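Local atomic coordinates of translation initiation factor eIF2b-like protein (Chaetomium thermophilum, PDB entry 4ZEM), a protein that is the beta subunit of the eIF2B complex and probably contributes to guanine nucleotide exchange on eIF2 during translation initiation. Residues A[209-212]-A[216-219]; A[238-243]-A[248-253]; A[353-358]-A[367-372]. All blocks are in the same frame, centred on the assembly; numbering follows the deposited sequence.

Interaction 1. Residues A[209-212]-A[216-219]; sequences VKAA and RFTV
F217 packs its aromatic ring against A211 and A212 in a small, buried apolar contact at the turn from helix 202-214 into strand 218-222, the second half of a beta-alpha-beta unit that starts with strand 194-198. The ring reaches the helix with one corner. Its CZ lies 3.8 Å from A211 CB, which arrives obliquely to the ring, while F217 CE1 is 3.7 Å from the backbone A212 N, an approach at the ring edge and near its plane. The methyl of A212 is a looser neighbour, with CB 4.4 Å from F217 CE1. What brings the ring back to the helix is chi1 of 64°, which tucks CG between the backbone N and the carbonyl carbon of F217. With a serine in place of F217, the two alanines would probably lose their apolar partner and a gap would be likely to open beside the end of the helix. Around the pair, F217 also touches I189, in a loop, and V195 of strand 194-198, A212 leans on A246 of helix 237-246, and V248 meets both, so the corner is closed by the next helix and by V248, just ahead of strand 249-252.

Interaction 2. Residues A[238-243]-A[248-253]; sequences ALRKKL and VSTINL
R240 turns its side chain onto T250 and N252 of the neighbouring strand, and L243, one helical turn on, turns onto T250, while V248 meets the helix at the near end of the contact. Helix 238-243 and strand 249-252 run nearly antiparallel, 151° apart and 8.3 Å between axes. T250, on the strand side that faces the helix, is shared by both helix residues: its CG2 branch sits 3.8 Å from L243 CD1, and its CB and OG1 come up to the aliphatic CG of R240, the two side chains crossing at about a right angle. With OG1 set between the backbone N and the carbonyl carbon of T250 (chi1 51°), the hydroxyl turns to N244 OD1, its hydrogen-bond partner, and the methyl is left for L243. Further along, R240 bends at chi3 and offers a guanidinium face to N252. The amide points its nitrogen end at that face, N252 ND2 lying 3.4 Å from R240 NE and offset toward the rim, with the two planes 72° apart. Both atoms are donors, so this is a contact without a hydrogen bond; R240 NE donates its hydrogen bond to P235 O. At the other end, V248 N donates to L243 O over 2.9 Å, spanning five residues as in the 6→1 bond of a Schellman motif, and V248 CB stands 4.2 Å from L243 CB. The chemistry therefore changes along the interface, from a backbone bond and buried aliphatic contact to polar groups in contact at the more exposed end. The bond and apolar packing probably fix the V248 end, while N252, without a bond to R240, is likely to be held less firmly.

Interaction 3. Residues A[353-358]-A[367-372]; sequences PPDLVD and QTRHHL
The backbones of P354 and R369 stay well apart, 7.4 Å between CA atoms, one in a 3-10 turn at 354-356 and the other in a short run of helical phi/psi just ahead of helix 372-379, so a long side chain has to span the interval. R369 does so. Its CG lies between the backbone N and the carbonyl carbon (chi1 66°), and a bend at chi3 lays the guanidinium over the proline. P354 CB sits against one face of it, 3.2 Å from R369 NH1 and toward the rim of the group. The same NH1 makes a salt bridge with D355 OD1 at 2.8 Å, the carboxylate coming in obliquely with its plane 49° from that of the guanidinium. Behind R369, T368 N donates an almost straight bond to H371 ND1 (3.0 Å, 168°) in the plane of the imidazole, and H371 N bonds back to T368 O, which fixes the turn that carries the arginine. Y360 of strand 359-362 touches both P354 and R369. D358 is engaged elsewhere, its OD2 accepting from V301 N. R369 thus joins two surface loops by a salt bridge to D355 and by the packing of its guanidinium face on the P354 ring. A single oblique salt bridge at the surface is likely to be partly screened by solvent and modest in strength, with the proline adding apolar contact.

Overall arrangement
Interactions 1 and 2 belong to one piece of the fold: their centres are 9 Å apart, they lie in series along the chain, and strands 218-222 and 249-252 run side by side in the mixed sheet. Probable hydrogen bonds join them directly, V219 N to S249 O and V219 O to I251 N, each at 2.8 Å. Interaction 3 stands apart, its nearest atoms about 16 Å from interaction 1 and about 17 Å from interaction 2. The first two, buried or partly buried, thus lie toward the 249-252 end of a sheet consistent with a Rossmann-like fold, and the surface salt bridge lies at the 365-367 end.

Interaction 1. Residues A[209-212]-A[216-219]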
loop_
_atom_site.group_PDB
_atom_site.type_symbol
_atom_site.label_atom_id
_atom_site.label_comp_id
_atom_site.label_asym_id
_atom_site.label_seq_id
_atom_site.Cartn_x
_atom_site.Cartn_y
_atom_site.Cartn_z
ATOM N N VAL A 209 -2.890 -19.206 2.763
ATOM C CA VAL A 209 -2.805 -20.240 1.737
ATOM C C VAL A 209 -1.362 -20.698 1.509
ATOM O O VAL A 209 -1.102 -21.895 1.358
ATOM C CB VAL A 209 -3.434 -19.745 0.404
ATOM C CG1 VAL A 209 -2.984 -20.583 -0.784
ATOM C CG2 VAL A 209 -4.954 -19.729 0.526
ATOM N N LYS A 210 -0.429 -19.750 1.515
ATOM C CA LYS A 210 0.984 -20.061 1.337
ATOM C C LYS A 210 1.471 -20.879 2.531
ATOM O O LYS A 210 2.183 -21.872 2.373
ATOM C CB LYS A 210 1.807 -18.778 1.188
ATOM C CG LYS A 210 3.125 -18.931 0.419
ATOM C CD LYS A 210 4.194 -19.714 1.139
ATOM C CE LYS A 210 5.473 -19.721 0.317
ATOM N NZ LYS A 210 5.244 -20.216 -1.064
ATOM N N ALA A 211 1.072 -20.452 3.725
ATOM C CA ALA A 211 1.477 -21.124 4.950
ATOM C C ALA A 211 0.985 -22.568 4.951
ATOM O O ALA A 211 1.699 -23.480 5.374
ATOM C CB ALA A 211 0.938 -20.371 6.164
ATOM N N ALA A 212 -0.224 -22.768 4.436
ATOM C CA ALA A 212 -0.840 -24.088 4.366
ATOM C C ALA A 212 -0.000 -25.052 3.532
ATOM O O ALA A 212 -0.011 -26.261 3.774
ATOM C CB ALA A 212 -2.244 -23.984 3.798
ATOM N N ARG A 216 0.988 -27.426 8.873
ATOM C CA ARG A 216 -0.302 -27.993 9.225
ATOM C C ARG A 216 -0.818 -27.227 10.443
ATOM O O ARG A 216 -0.200 -27.267 11.505
ATOM C CB ARG A 216 -0.174 -29.488 9.522
ATOM C CG ARG A 216 -1.486 -30.219 9.747
ATOM C CD ARG A 216 -1.385 -31.210 10.903
ATOM N NE ARG A 216 -1.045 -30.549 12.163
ATOM C CZ ARG A 216 -0.058 -30.914 12.972
ATOM N NH1 ARG A 216 0.722 -31.940 12.657
ATOM N NH2 ARG A 216 0.154 -30.245 14.096
ATOM N N PHE A 217 -1.944 -26.533 10.297
ATOM C CA PHE A 217 -2.453 -25.697 11.383
ATOM C C PHE A 217 -3.945 -25.410 11.231
ATOM O O PHE A 217 -4.609 -25.943 10.339
ATOM C CB PHE A 217 -1.667 -24.375 11.473
ATOM C CG PHE A 217 -1.810 -23.483 10.265
ATOM C CD1 PHE A 217 -1.175 -23.797 9.067
ATOM C CD2 PHE A 217 -2.521 -22.288 10.347
ATOM C CE1 PHE A 217 -1.296 -22.965 7.955
ATOM C CE2 PHE A 217 -2.633 -21.450 9.238
ATOM C CZ PHE A 217 -2.023 -21.797 8.039
ATOM N N THR A 218 -4.474 -24.611 12.152
ATOM C CA THR A 218 -5.891 -24.278 12.174
ATOM C C THR A 218 -6.123 -22.776 12.048
ATOM O O THR A 218 -5.473 -21.978 12.726
ATOM C CB THR A 218 -6.551 -24.803 13.476
ATOM O OG1 THR A 218 -6.382 -26.226 13.553
ATOM C CG2 THR A 218 -8.030 -24.477 13.516
ATOM N N VAL A 219 -7.072 -22.394 11.203
ATOM C CA VAL A 219 -7.413 -20.989 11.043
ATOM C C VAL A 219 -8.810 -20.706 11.584
ATOM O O VAL A 219 -9.782 -21.369 11.216
ATOM C CB VAL A 219 -7.330 -20.565 9.562
ATOM C CG1 VAL A 219 -7.828 -19.142 9.367
ATOM C CG2 VAL A 219 -5.912 -20.694 9.074
#

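Interaction 2. Residues A[238-243]-A[248-253]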
loop_
_atom_site.group_PDB
_atom_site.type_symbol
_atom_site.label_atom_id
_atom_site.label_comp_id
_atom_site.label_asym_id
_atom_site.label_seq_id
_atom_site.Cartn_x
_atom_site.Cartn_y
_atom_site.Cartn_z
ATOM N N ALA A 238 -15.200 -19.527 0.122
ATOM C CA ALA A 238 -14.157 -19.849 -0.837
ATOM C C ALA A 238 -12.805 -20.035 -0.168
ATOM O O ALA A 238 -12.078 -20.983 -0.460
ATOM C CB ALA A 238 -14.073 -18.773 -1.903
ATOM N N LEU A 239 -12.486 -19.133 0.750
ATOM C CA LEU A 239 -11.219 -19.188 1.455
ATOM C C LEU A 239 -11.138 -20.457 2.272
ATOM O O LEU A 239 -10.119 -21.135 2.283
ATOM C CB LEU A 239 -11.095 -17.991 2.388
ATOM C CG LEU A 239 -9.865 -17.889 3.280
ATOM C CD1 LEU A 239 -8.628 -17.764 2.414
ATOM C CD2 LEU A 239 -9.955 -16.715 4.231
ATOM N N ARG A 240 -12.233 -20.783 2.943
ATOM C CA ARG A 240 -12.287 -21.979 3.763
ATOM C C ARG A 240 -12.120 -23.218 2.910
ATOM O O ARG A 240 -11.436 -24.154 3.296
ATOM C CB ARG A 240 -13.583 -22.037 4.567
ATOM C CG ARG A 240 -13.588 -21.090 5.750
ATOM C CD ARG A 240 -14.804 -21.271 6.638
ATOM N NE ARG A 240 -15.999 -20.668 6.067
ATOM C CZ ARG A 240 -17.041 -21.355 5.616
ATOM N NH1 ARG A 240 -17.046 -22.676 5.673
ATOM N NH2 ARG A 240 -18.083 -20.717 5.115
ATOM N N LYS A 241 -12.748 -23.217 1.745
ATOM C CA LYS A 241 -12.651 -24.353 0.854
ATOM C C LYS A 241 -11.214 -24.531 0.405
ATOM O O LYS A 241 -10.713 -25.644 0.336
ATOM C CB LYS A 241 -13.567 -24.163 -0.351
ATOM C CG LYS A 241 -13.649 -25.369 -1.268
ATOM C CD LYS A 241 -14.673 -25.156 -2.365
ATOM C CE LYS A 241 -14.810 -26.390 -3.239
ATOM N NZ LYS A 241 -15.980 -26.275 -4.150
ATOM N N LYS A 242 -10.554 -23.425 0.094
ATOM C CA LYS A 242 -9.167 -23.485 -0.333
ATOM C C LYS A 242 -8.246 -23.977 0.781
ATOM O O LYS A 242 -7.341 -24.766 0.544
ATOM C CB LYS A 242 -8.708 -22.134 -0.875
ATOM C CG LYS A 242 -7.516 -22.231 -1.806
ATOM C CD LYS A 242 -7.245 -20.907 -2.492
ATOM C CE LYS A 242 -6.033 -21.004 -3.402
ATOM N NZ LYS A 242 -5.607 -19.665 -3.891
ATOM N N LEU A 243 -8.487 -23.507 1.999
ATOM C CA LEU A 243 -7.679 -23.893 3.150
ATOM C C LEU A 243 -7.832 -25.356 3.524
ATOM O O LEU A 243 -6.862 -26.027 3.850
ATOM C CB LEU A 243 -8.004 -23.015 4.355
ATOM C CG LEU A 243 -7.493 -21.580 4.322
ATOM C CD1 LEU A 243 -7.966 -20.820 5.544
ATOM C CD2 LEU A 243 -5.981 -21.551 4.221
ATOM N N VAL A 248 -5.576 -27.508 5.938
ATOM C CA VAL A 248 -5.760 -26.657 7.096
ATOM C C VAL A 248 -7.206 -26.685 7.580
ATOM O O VAL A 248 -8.146 -26.518 6.800
ATOM C CB VAL A 248 -5.331 -25.201 6.776
ATOM C CG1 VAL A 248 -5.826 -24.226 7.839
ATOM C CG2 VAL A 248 -3.827 -25.128 6.676
ATOM N N SER A 249 -7.365 -26.927 8.878
ATOM C CA SER A 249 -8.667 -26.883 9.529
ATOM C C SER A 249 -9.130 -25.445 9.701
ATOM O O SER A 249 -8.320 -24.540 9.920
ATOM C CB SER A 249 -8.629 -27.614 10.879
ATOM O OG SER A 249 -8.341 -28.991 10.686
ATOM N N THR A 250 -10.435 -25.236 9.574
ATOM C CA THR A 250 -11.010 -23.905 9.727
ATOM C C THR A 250 -12.126 -23.905 10.751
ATOM O O THR A 250 -12.927 -24.843 10.830
ATOM C CB THR A 250 -11.538 -23.340 8.392
ATOM O OG1 THR A 250 -12.399 -24.306 7.770
ATOM C CG2 THR A 250 -10.382 -23.034 7.459
ATOM N N ILE A 251 -12.142 -22.847 11.554
ATOM C CA ILE A 251 -13.138 -22.681 12.590
ATOM C C ILE A 251 -13.925 -21.399 12.374
ATOM O O ILE A 251 -13.355 -20.349 12.099
ATOM C CB ILE A 251 -12.478 -22.667 13.984
ATOM C CG1 ILE A 251 -11.843 -24.036 14.264
ATOM C CG2 ILE A 251 -13.491 -22.297 15.064
ATOM C CD1 ILE A 251 -11.111 -24.149 15.596
ATOM N N ASN A 252 -15.244 -21.505 12.450
ATOM C CA ASN A 252 -16.106 -20.333 12.420
ATOM C C ASN A 252 -16.555 -20.007 13.831
ATOM O O ASN A 252 -17.068 -20.870 14.540
ATOM C CB ASN A 252 -17.314 -20.550 11.507
ATOM C CG ASN A 252 -17.006 -20.239 10.058
ATOM O OD1 ASN A 252 -16.419 -19.201 9.744
ATOM N ND2 ASN A 252 -17.390 -21.143 9.165
ATOM N N LEU A 253 -16.360 -18.758 14.225
ATOM C CA LEU A 253 -16.706 -18.292 15.555
ATOM C C LEU A 253 -17.978 -17.480 15.610
ATOM O O LEU A 253 -18.247 -16.676 14.729
ATOM C CB LEU A 253 -15.587 -17.419 16.101
ATOM C CG LEU A 253 -14.563 -18.075 17.004
ATOM C CD1 LEU A 253 -13.781 -16.981 17.707
ATOM C CD2 LEU A 253 -15.278 -18.950 18.013
#

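Interaction 3. Residues A[353-358]-A[367-372]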
loop_
_atom_site.group_PDB
_atom_site.type_symbol
_atom_site.label_atom_id
_atom_site.label_comp_id
_atom_site.label_asym_id
_atom_site.label_seq_id
_atom_site.Cartn_x
_atom_site.Cartn_y
_atom_site.Cartn_z
ATOM N N PRO A 353 -3.738 1.404 18.257
ATOM C CA PRO A 353 -2.534 2.080 18.749
ATOM C C PRO A 353 -1.350 1.104 18.770
ATOM O O PRO A 353 -1.569 -0.109 18.817
ATOM C CB PRO A 353 -2.937 2.544 20.151
ATOM C CG PRO A 353 -4.014 1.621 20.563
ATOM C CD PRO A 353 -4.744 1.214 19.317
ATOM N N PRO A 354 -0.113 1.624 18.709
ATOM C CA PRO A 354 1.076 0.763 18.605
ATOM C C PRO A 354 1.284 -0.210 19.778
ATOM O O PRO A 354 1.889 -1.268 19.582
ATOM C CB PRO A 354 2.226 1.778 18.535
ATOM C CG PRO A 354 1.668 3.028 19.166
ATOM C CD PRO A 354 0.243 3.055 18.724
ATOM N N ASP A 355 0.797 0.132 20.966
ATOM C CA ASP A 355 0.931 -0.747 22.128
ATOM C C ASP A 355 0.261 -2.107 21.917
ATOM O O ASP A 355 0.724 -3.117 22.442
ATOM C CB ASP A 355 0.374 -0.068 23.380
ATOM C CG ASP A 355 1.434 0.720 24.126
ATOM O OD1 ASP A 355 2.536 0.907 23.564
ATOM O OD2 ASP A 355 1.178 1.145 25.274
ATOM N N LEU A 356 -0.843 -2.112 21.174
ATOM C CA LEU A 356 -1.593 -3.333 20.858
ATOM C C LEU A 356 -0.978 -4.179 19.740
ATOM O O LEU A 356 -1.429 -5.298 19.497
ATOM C CB LEU A 356 -3.038 -2.994 20.490
ATOM C CG LEU A 356 -3.852 -2.402 21.646
ATOM C CD1 LEU A 356 -5.297 -2.114 21.244
ATOM C CD2 LEU A 356 -3.792 -3.320 22.862
ATOM N N VAL A 357 0.007 -3.638 19.031
ATOM C CA VAL A 357 0.622 -4.365 17.913
ATOM C C VAL A 357 2.004 -4.932 18.241
ATOM O O VAL A 357 2.863 -4.223 18.743
ATOM C CB VAL A 357 0.759 -3.465 16.668
ATOM C CG1 VAL A 357 1.335 -4.259 15.499
ATOM C CG2 VAL A 357 -0.580 -2.860 16.305
ATOM N N ASP A 358 2.225 -6.205 17.925
ATOM C CA ASP A 358 3.507 -6.840 18.222
ATOM C C ASP A 358 4.445 -6.890 17.024
ATOM O O ASP A 358 5.613 -6.531 17.129
ATOM C CB ASP A 358 3.283 -8.254 18.757
ATOM C CG ASP A 358 2.586 -8.257 20.096
ATOM O OD1 ASP A 358 3.233 -7.875 21.095
ATOM O OD2 ASP A 358 1.392 -8.625 20.150
ATOM N N GLN A 367 8.778 -6.832 11.393
ATOM C CA GLN A 367 9.434 -5.661 11.980
ATOM C C GLN A 367 8.798 -5.300 13.314
ATOM O O GLN A 367 7.626 -5.605 13.549
ATOM C CB GLN A 367 9.353 -4.451 11.037
ATOM C CG GLN A 367 9.683 -4.754 9.581
ATOM C CD GLN A 367 11.169 -4.812 9.302
ATOM O OE1 GLN A 367 11.973 -4.205 10.010
ATOM N NE2 GLN A 367 11.544 -5.560 8.270
ATOM N N THR A 368 9.574 -4.660 14.189
ATOM C CA THR A 368 9.023 -4.071 15.408
ATOM C C THR A 368 8.787 -2.578 15.173
ATOM O O THR A 368 9.222 -2.031 14.158
ATOM C CB THR A 368 9.955 -4.255 16.612
ATOM O OG1 THR A 368 11.147 -3.484 16.417
ATOM C CG2 THR A 368 10.316 -5.723 16.789
ATOM N N ARG A 369 8.122 -1.916 16.116
ATOM C CA ARG A 369 7.867 -0.482 15.995
ATOM C C ARG A 369 9.171 0.320 15.873
ATOM O O ARG A 369 9.208 1.365 15.230
ATOM C CB ARG A 369 7.033 0.026 17.176
ATOM C CG ARG A 369 7.728 -0.045 18.522
ATOM C CD ARG A 369 7.195 1.020 19.463
ATOM N NE ARG A 369 5.909 0.657 20.050
ATOM C CZ ARG A 369 5.101 1.517 20.662
ATOM N NH1 ARG A 369 3.951 1.101 21.176
ATOM N NH2 ARG A 369 5.440 2.796 20.756
ATOM N N HIS A 370 10.230 -0.158 16.516
ATOM C CA HIS A 370 11.535 0.505 16.460
ATOM C C HIS A 370 12.163 0.455 15.066
ATOM O O HIS A 370 12.964 1.316 14.710
ATOM C CB HIS A 370 12.472 -0.097 17.505
ATOM C CG HIS A 370 11.783 -0.445 18.788
ATOM N ND1 HIS A 370 11.398 0.507 19.707
ATOM C CD2 HIS A 370 11.385 -1.638 19.296
ATOM C CE1 HIS A 370 10.806 -0.082 20.731
ATOM N NE2 HIS A 370 10.786 -1.384 20.505
ATOM N N HIS A 371 11.830 -0.572 14.293
ATOM C CA HIS A 371 12.333 -0.689 12.927
ATOM C C HIS A 371 11.664 0.285 11.928
ATOM O O HIS A 371 12.203 0.529 10.845
ATOM C CB HIS A 371 12.166 -2.129 12.438
ATOM C CG HIS A 371 13.053 -3.111 13.138
ATOM N ND1 HIS A 371 12.557 -4.115 13.945
ATOM C CD2 HIS A 371 14.400 -3.247 13.153
ATOM C CE1 HIS A 371 13.563 -4.820 14.433
ATOM N NE2 HIS A 371 14.692 -4.318 13.967
ATOM N N LEU A 372 10.490 0.813 12.279
ATOM C CA LEU A 372 9.686 1.617 11.346
ATOM C C LEU A 372 10.358 2.919 10.886
ATOM O O LEU A 372 10.225 3.321 9.728
ATOM C CB LEU A 372 8.320 1.942 11.964
ATOM C CG LEU A 372 7.417 0.750 12.314
ATOM C CD1 LEU A 372 6.105 1.219 12.942
ATOM C CD2 LEU A 372 7.156 -0.146 11.107
#